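Local coordinates for protein dextranase (Pseudarthrobacter oxydans, PDB 6NZS) that hydrolyses internal alpha-1,6-glucosidic linkages in dextran as a member of glycoside hydrolase family 49, at residues 7-12 with 193-198; 41-46 with 92-97. One frame throughout, in Å; residues are numbered along the deposited sequence.

Contact 1. Residues 7-12 with 193-198; sequences NGNLHT and KLRGEQ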
loop_
_atom_site.group_PDB
_atom_site.type_symbol
_atom_site.label_atom_id
_atom_site.label_comp_id
_atom_site.label_asym_id
_atom_site.label_seq_id
_atom_site.Cartn_x
_atom_site.Cartn_y
_atom_site.Cartn_z
ATOM N N ASN A 7 3.846 27.573 -10.705
ATOM C CA ASN A 7 4.984 28.045 -11.478
ATOM C C ASN A 7 5.775 26.845 -11.988
ATOM O O ASN A 7 5.390 25.686 -11.797
ATOM C CB ASN A 7 5.840 29.037 -10.677
ATOM C CG ASN A 7 6.404 28.438 -9.405
ATOM O OD1 ASN A 7 7.161 27.474 -9.452
ATOM N ND2 ASN A 7 6.050 29.019 -8.259
ATOM N N GLY A 8 6.898 27.124 -12.650
ATOM C CA GLY A 8 7.660 26.054 -13.263
ATOM C C GLY A 8 8.242 25.056 -12.280
ATOM O O GLY A 8 8.532 23.919 -12.668
ATOM N N ASN A 9 8.424 25.455 -11.017
ATOM C CA ASN A 9 9.118 24.618 -10.042
ATOM C C ASN A 9 8.239 24.106 -8.918
ATOM O O ASN A 9 8.688 23.241 -8.159
ATOM C CB ASN A 9 10.282 25.372 -9.401
ATOM C CG ASN A 9 11.403 25.647 -10.371
ATOM O OD1 ASN A 9 11.421 25.132 -11.489
ATOM N ND2 ASN A 9 12.350 26.465 -9.943
ATOM N N LEU A 10 7.033 24.633 -8.759
ATOM C CA LEU A 10 6.199 24.270 -7.624
ATOM C C LEU A 10 4.745 24.382 -8.046
ATOM O O LEU A 10 4.341 25.377 -8.660
ATOM C CB LEU A 10 6.480 25.188 -6.426
ATOM C CG LEU A 10 5.739 24.906 -5.115
ATOM C CD1 LEU A 10 5.991 23.471 -4.610
ATOM C CD2 LEU A 10 6.150 25.931 -4.061
ATOM N N HIS A 11 3.962 23.359 -7.727
ATOM C CA HIS A 11 2.530 23.397 -7.981
ATOM C C HIS A 11 1.818 22.876 -6.746
ATOM O O HIS A 11 2.040 21.730 -6.335
ATOM C CB HIS A 11 2.149 22.559 -9.201
ATOM C CG HIS A 11 0.695 22.637 -9.536
ATOM N ND1 HIS A 11 -0.006 21.579 -10.076
ATOM C CD2 HIS A 11 -0.194 23.650 -9.401
ATOM C CE1 HIS A 11 -1.263 21.941 -10.261
ATOM N NE2 HIS A 11 -1.404 23.189 -9.858
ATOM N N THR A 12 0.976 23.718 -6.156
ATOM C CA THR A 12 0.084 23.325 -5.076
ATOM C C THR A 12 -1.337 23.722 -5.453
ATOM O O THR A 12 -1.569 24.451 -6.424
ATOM C CB THR A 12 0.464 23.971 -3.739
ATOM O OG1 THR A 12 0.160 25.369 -3.787
ATOM C CG2 THR A 12 1.941 23.787 -3.430
ATOM N N LYS A 193 7.681 17.499 -10.610
ATOM C CA LYS A 193 7.030 18.207 -11.698
ATOM C C LYS A 193 7.389 17.548 -13.020
ATOM O O LYS A 193 8.530 17.134 -13.239
ATOM C CB LYS A 193 7.507 19.655 -11.713
ATOM C CG LYS A 193 6.696 20.541 -12.620
ATOM C CD LYS A 193 5.717 21.357 -11.811
ATOM C CE LYS A 193 5.152 22.482 -12.649
ATOM N NZ LYS A 193 4.028 22.012 -13.499
ATOM N N LEU A 194 6.408 17.434 -13.906
ATOM C CA LEU A 194 6.584 16.722 -15.160
ATOM C C LEU A 194 6.962 17.699 -16.267
ATOM O O LEU A 194 6.283 18.710 -16.462
ATOM C CB LEU A 194 5.304 15.968 -15.525
ATOM C CG LEU A 194 4.825 14.972 -14.460
ATOM C CD1 LEU A 194 3.537 14.318 -14.935
ATOM C CD2 LEU A 194 5.880 13.926 -14.167
ATOM N N ARG A 195 8.039 17.385 -16.983
ATOM C CA ARG A 195 8.526 18.204 -18.085
ATOM C C ARG A 195 8.905 17.300 -19.248
ATOM O O ARG A 195 9.057 16.084 -19.098
ATOM C CB ARG A 195 9.767 19.021 -17.688
ATOM C CG ARG A 195 9.544 19.989 -16.545
ATOM C CD ARG A 195 10.838 20.720 -16.160
ATOM N NE ARG A 195 10.610 21.777 -15.174
ATOM C CZ ARG A 195 11.583 22.419 -14.535
ATOM N NH1 ARG A 195 12.854 22.103 -14.778
ATOM N NH2 ARG A 195 11.289 23.364 -13.656
ATOM N N GLY A 196 9.057 17.920 -20.418
ATOM C CA GLY A 196 9.657 17.238 -21.554
ATOM C C GLY A 196 8.929 15.971 -21.946
ATOM O O GLY A 196 7.694 15.913 -21.990
ATOM N N GLU A 197 9.714 14.931 -22.227
ATOM C CA GLU A 197 9.152 13.692 -22.738
ATOM C C GLU A 197 8.284 12.994 -21.700
ATOM O O GLU A 197 7.304 12.335 -22.061
ATOM C CB GLU A 197 10.267 12.761 -23.210
ATOM C CG GLU A 197 11.012 13.285 -24.422
ATOM C CD GLU A 197 11.863 12.224 -25.083
ATOM O OE1 GLU A 197 12.541 11.466 -24.357
ATOM O OE2 GLU A 197 11.852 12.151 -26.329
ATOM N N GLN A 198 8.628 13.120 -20.417
ATOM C CA GLN A 198 7.789 12.518 -19.384
ATOM C C GLN A 198 6.422 13.185 -19.338
ATOM O O GLN A 198 5.393 12.504 -19.255
ATOM C CB GLN A 198 8.480 12.597 -18.018
ATOM C CG GLN A 198 9.709 11.701 -17.875
ATOM C CD GLN A 198 9.370 10.226 -17.678
ATOM O OE1 GLN A 198 8.280 9.766 -18.025
ATOM N NE2 GLN A 198 10.317 9.475 -17.126
HETATM O O HOH W 1 7.981 23.022 -15.239
#
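Arg195 reaches Gly8 and Asn9 through one nitrogen, NH2, in a surface junction between the N-terminal turn and the segment leading into helix 196-202. Its chain, extended from CG to NE, brings Arg195 NH2 within 3.0 Å of Gly8 O. The N-H points almost straight at this oxygen (166°), which lies close to the guanidinium plane, although NH2 itself stands well above the carbonyl plane. A weak, strongly bent bond from Arg195 NH2 to Asn9 OD1, 2.8 Å long, comes in at the guanidinium edge. Water 1 closes a small ring, donating to Gly8 O at 2.8 Å and accepting from Arg195 NE at 2.9 Å. Within residues 7-12, Asn7 OD1 receives Asn9 N at 2.8 Å in an Asx turn and, weakly, Leu10 N, shaping the bend that presents the Gly8 carbonyl. The amide of Asn9 is anchored at its other end, where ND2 bonds Gln43.

Van der Waals contact comes from Lys193, whose methylenes lie against the Asn7 and Gly8 carbonyl oxygens. The Lys193 chain bends at chi2 (101°), which turns CD alongside Gly8 O; Lys193 CE then lies 3.3 Å from Asn7 O and 3.7 Å from Gly8 O. An alanine here would probably open a gap beside the Asn7 and Gly8 carbonyls, which would lose the methylenes and the nearby positive charge.

The guanidinium thus bonds one backbone and one amide oxygen, while the lysine adds methylenes, its ammonium near but not bonded across the contact. Gly8 O takes both the guanidinium and the water, so the positive groups probably polarise this carbonyl.

Contact 2. Residues 41-46 with 92-97; sequences VAQENQ and YAKDVW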
loop_
_atom_site.group_PDB
_atom_site.type_symbol
_atom_site.label_atom_id
_atom_site.label_comp_id
_atom_site.label_asym_id
_atom_site.label_seq_id
_atom_site.Cartn_x
_atom_site.Cartn_y
_atom_site.Cartn_z
ATOM N N VAL A 41 4.485 25.162 1.466
ATOM C CA VAL A 41 5.712 24.787 0.766
ATOM C C VAL A 41 6.325 26.024 0.131
ATOM O O VAL A 41 5.625 26.818 -0.506
ATOM C CB VAL A 41 5.455 23.739 -0.341
ATOM C CG1 VAL A 41 6.775 23.157 -0.853
ATOM C CG2 VAL A 41 4.536 22.641 0.123
ATOM N N ALA A 42 7.642 26.154 0.257
ATOM C CA ALA A 42 8.384 27.230 -0.385
ATOM C C ALA A 42 9.619 26.649 -1.046
ATOM O O ALA A 42 10.226 25.712 -0.531
ATOM C CB ALA A 42 8.841 28.254 0.649
ATOM N N GLN A 43 10.003 27.219 -2.189
ATOM C CA GLN A 43 11.300 26.882 -2.761
ATOM C C GLN A 43 12.381 27.228 -1.750
ATOM O O GLN A 43 12.292 28.239 -1.050
ATOM C CB GLN A 43 11.515 27.673 -4.051
ATOM C CG GLN A 43 12.575 27.097 -4.965
ATOM C CD GLN A 43 12.548 27.723 -6.345
ATOM O OE1 GLN A 43 11.772 27.310 -7.212
ATOM N NE2 GLN A 43 13.403 28.715 -6.562
ATOM N N GLU A 44 13.402 26.372 -1.654
ATOM C CA GLU A 44 14.324 26.498 -0.527
ATOM C C GLU A 44 15.066 27.832 -0.529
ATOM O O GLU A 44 15.425 28.340 0.540
ATOM C CB GLU A 44 15.297 25.320 -0.472
ATOM C CG GLU A 44 16.221 25.241 -1.657
ATOM C CD GLU A 44 17.506 26.021 -1.492
ATOM O OE1 GLU A 44 18.313 26.015 -2.442
ATOM O OE2 GLU A 44 17.703 26.633 -0.409
ATOM N N ASN A 45 15.310 28.417 -1.700
ATOM C CA ASN A 45 15.963 29.719 -1.786
ATOM C C ASN A 45 14.981 30.883 -1.814
ATOM O O ASN A 45 15.390 32.021 -2.072
ATOM C CB ASN A 45 16.913 29.777 -2.992
ATOM C CG ASN A 45 16.189 29.677 -4.327
ATOM O OD1 ASN A 45 15.000 29.362 -4.393
ATOM N ND2 ASN A 45 16.919 29.937 -5.408
ATOM N N GLN A 46 13.698 30.622 -1.569
ATOM C CA GLN A 46 12.675 31.661 -1.435
ATOM C C GLN A 46 11.833 31.349 -0.205
ATOM O O GLN A 46 10.610 31.217 -0.298
ATOM C CB GLN A 46 11.783 31.720 -2.676
ATOM C CG GLN A 46 12.503 31.735 -4.012
ATOM C CD GLN A 46 11.557 31.530 -5.186
ATOM O OE1 GLN A 46 10.403 31.128 -5.012
ATOM N NE2 GLN A 46 12.042 31.815 -6.391
ATOM N N TYR A 92 6.965 19.409 -7.301
ATOM C CA TYR A 92 8.136 20.250 -7.104
ATOM C C TYR A 92 9.232 19.839 -8.080
ATOM O O TYR A 92 9.277 18.699 -8.553
ATOM C CB TYR A 92 8.606 20.286 -5.637
ATOM C CG TYR A 92 9.396 19.078 -5.171
ATOM C CD1 TYR A 92 8.986 17.783 -5.472
ATOM C CD2 TYR A 92 10.534 19.233 -4.391
ATOM C CE1 TYR A 92 9.711 16.673 -5.038
ATOM C CE2 TYR A 92 11.262 18.126 -3.943
ATOM C CZ TYR A 92 10.843 16.852 -4.274
ATOM O OH TYR A 92 11.569 15.765 -3.860
ATOM N N ALA A 93 10.100 20.801 -8.412
ATOM C CA ALA A 93 11.232 20.530 -9.287
ATOM C C ALA A 93 12.560 20.949 -8.677
ATOM O O ALA A 93 13.602 20.760 -9.315
ATOM C CB ALA A 93 11.027 21.195 -10.661
ATOM N N LYS A 94 12.555 21.492 -7.466
ATOM C CA LYS A 94 13.739 22.045 -6.829
ATOM C C LYS A 94 13.523 21.902 -5.332
ATOM O O LYS A 94 12.377 21.866 -4.876
ATOM C CB LYS A 94 13.872 23.524 -7.231
ATOM C CG LYS A 94 15.086 24.278 -6.725
ATOM C CD LYS A 94 15.211 25.615 -7.491
ATOM C CE LYS A 94 16.234 26.549 -6.867
ATOM N NZ LYS A 94 17.622 26.040 -6.940
ATOM N N ASP A 95 14.622 21.804 -4.579
ATOM C CA ASP A 95 14.543 21.627 -3.127
ATOM C C ASP A 95 13.553 22.614 -2.524
ATOM O O ASP A 95 13.512 23.789 -2.906
ATOM C CB ASP A 95 15.908 21.902 -2.485
ATOM C CG ASP A 95 16.954 20.850 -2.804
ATOM O OD1 ASP A 95 16.756 20.025 -3.708
ATOM O OD2 ASP A 95 18.012 20.874 -2.137
ATOM N N VAL A 96 12.766 22.138 -1.550
ATOM C CA VAL A 96 11.749 22.957 -0.900
ATOM C C VAL A 96 11.896 22.876 0.611
ATOM O O VAL A 96 12.436 21.915 1.163
ATOM C CB VAL A 96 10.307 22.566 -1.287
ATOM C CG1 VAL A 96 10.025 22.878 -2.758
ATOM C CG2 VAL A 96 10.048 21.094 -0.961
ATOM N N TRP A 97 11.393 23.910 1.276
ATOM C CA TRP A 97 11.110 23.862 2.706
ATOM C C TRP A 97 9.610 23.673 2.884
ATOM O O TRP A 97 8.815 24.441 2.334
ATOM C CB TRP A 97 11.502 25.181 3.379
ATOM C CG TRP A 97 12.960 25.330 3.743
ATOM C CD1 TRP A 97 13.854 26.199 3.186
ATOM C CD2 TRP A 97 13.676 24.618 4.767
ATOM N NE1 TRP A 97 15.084 26.065 3.791
ATOM C CE2 TRP A 97 15.001 25.103 4.764
ATOM C CE3 TRP A 97 13.327 23.618 5.682
ATOM C CZ2 TRP A 97 15.977 24.618 5.641
ATOM C CZ3 TRP A 97 14.300 23.143 6.558
ATOM C CH2 TRP A 97 15.607 23.643 6.526
HETATM O O HOH W 2 18.701 27.393 -4.811
HETATM O O HOH W 3 16.704 28.582 2.989
#
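Lys94 lays its aliphatic chain obliquely across the Gln43 amide, with Lys94 CD 3.6 Å from Gln43 CD; the Lys94 and Asn45 side chains cross at about a right angle, with Lys94 CE near the Asn45 amide. The two amides are joined: Gln43 NE2 donates to Asn45 OD1 at 2.8 Å, nearly straight (172°) and onto a lone pair. Beyond a bend at chi4 (66°), Lys94 NZ is linked to Glu44 OE1 by a bridging water. Lys94 NZ and Glu44 OE1 are themselves 4.6 Å apart, beyond a salt bridge.

Asp95 accepts Glu44 N on its backbone O at 2.9 Å. Its side chain runs beside that of Glu44, pointing the same way, with Asp95 CB 3.5 Å from Glu44 CG; its OD1 is held by Tyr139 N.

Val96 faces Gln43 as a non-hydrogen-bonded antiparallel pair, and its CB packs 3.6 Å from Val41 CG1.

Trp97 pairs with Ala42 through two backbone bonds, Ala42 N to Trp97 O and Trp97 N to Ala42 O. Its indole turns an edge to Glu44 O, with Trp97 CD1 at 3.7 Å, and NE1 reaches the same oxygen through water 3.

The type I turn Gln43-Gln46 follows the end of strand 37-43, which pairs antiparallel with strand 96-102 in the Ig-like N-terminal domain. Strand 51-58 borders 37-43 and strand 132-137 borders 96-102, the latter also receiving Val96 on Val137 and Trp97 on Lys134 and Lys136.

From the N terminus the chain passes the Asx turn in residues 7-12, then runs through strand 37-43, whose end meets residues 92-97 in contact 2 and closes a loop of 45 residues. It continues through the remaining strands of the Ig-like domain before residues 193-198 return to residues 7-12, so contact 1 closes a far longer loop with contact 2 nested inside. Residues 92 and 93 join the two: Ala93 N probably bonds Asn9 O, and Lys193 N probably bonds Tyr92 O. Contact 2 thus ties strands within the N-terminal domain, while contact 1 fastens its first residues to the exit toward the beta-solenoid.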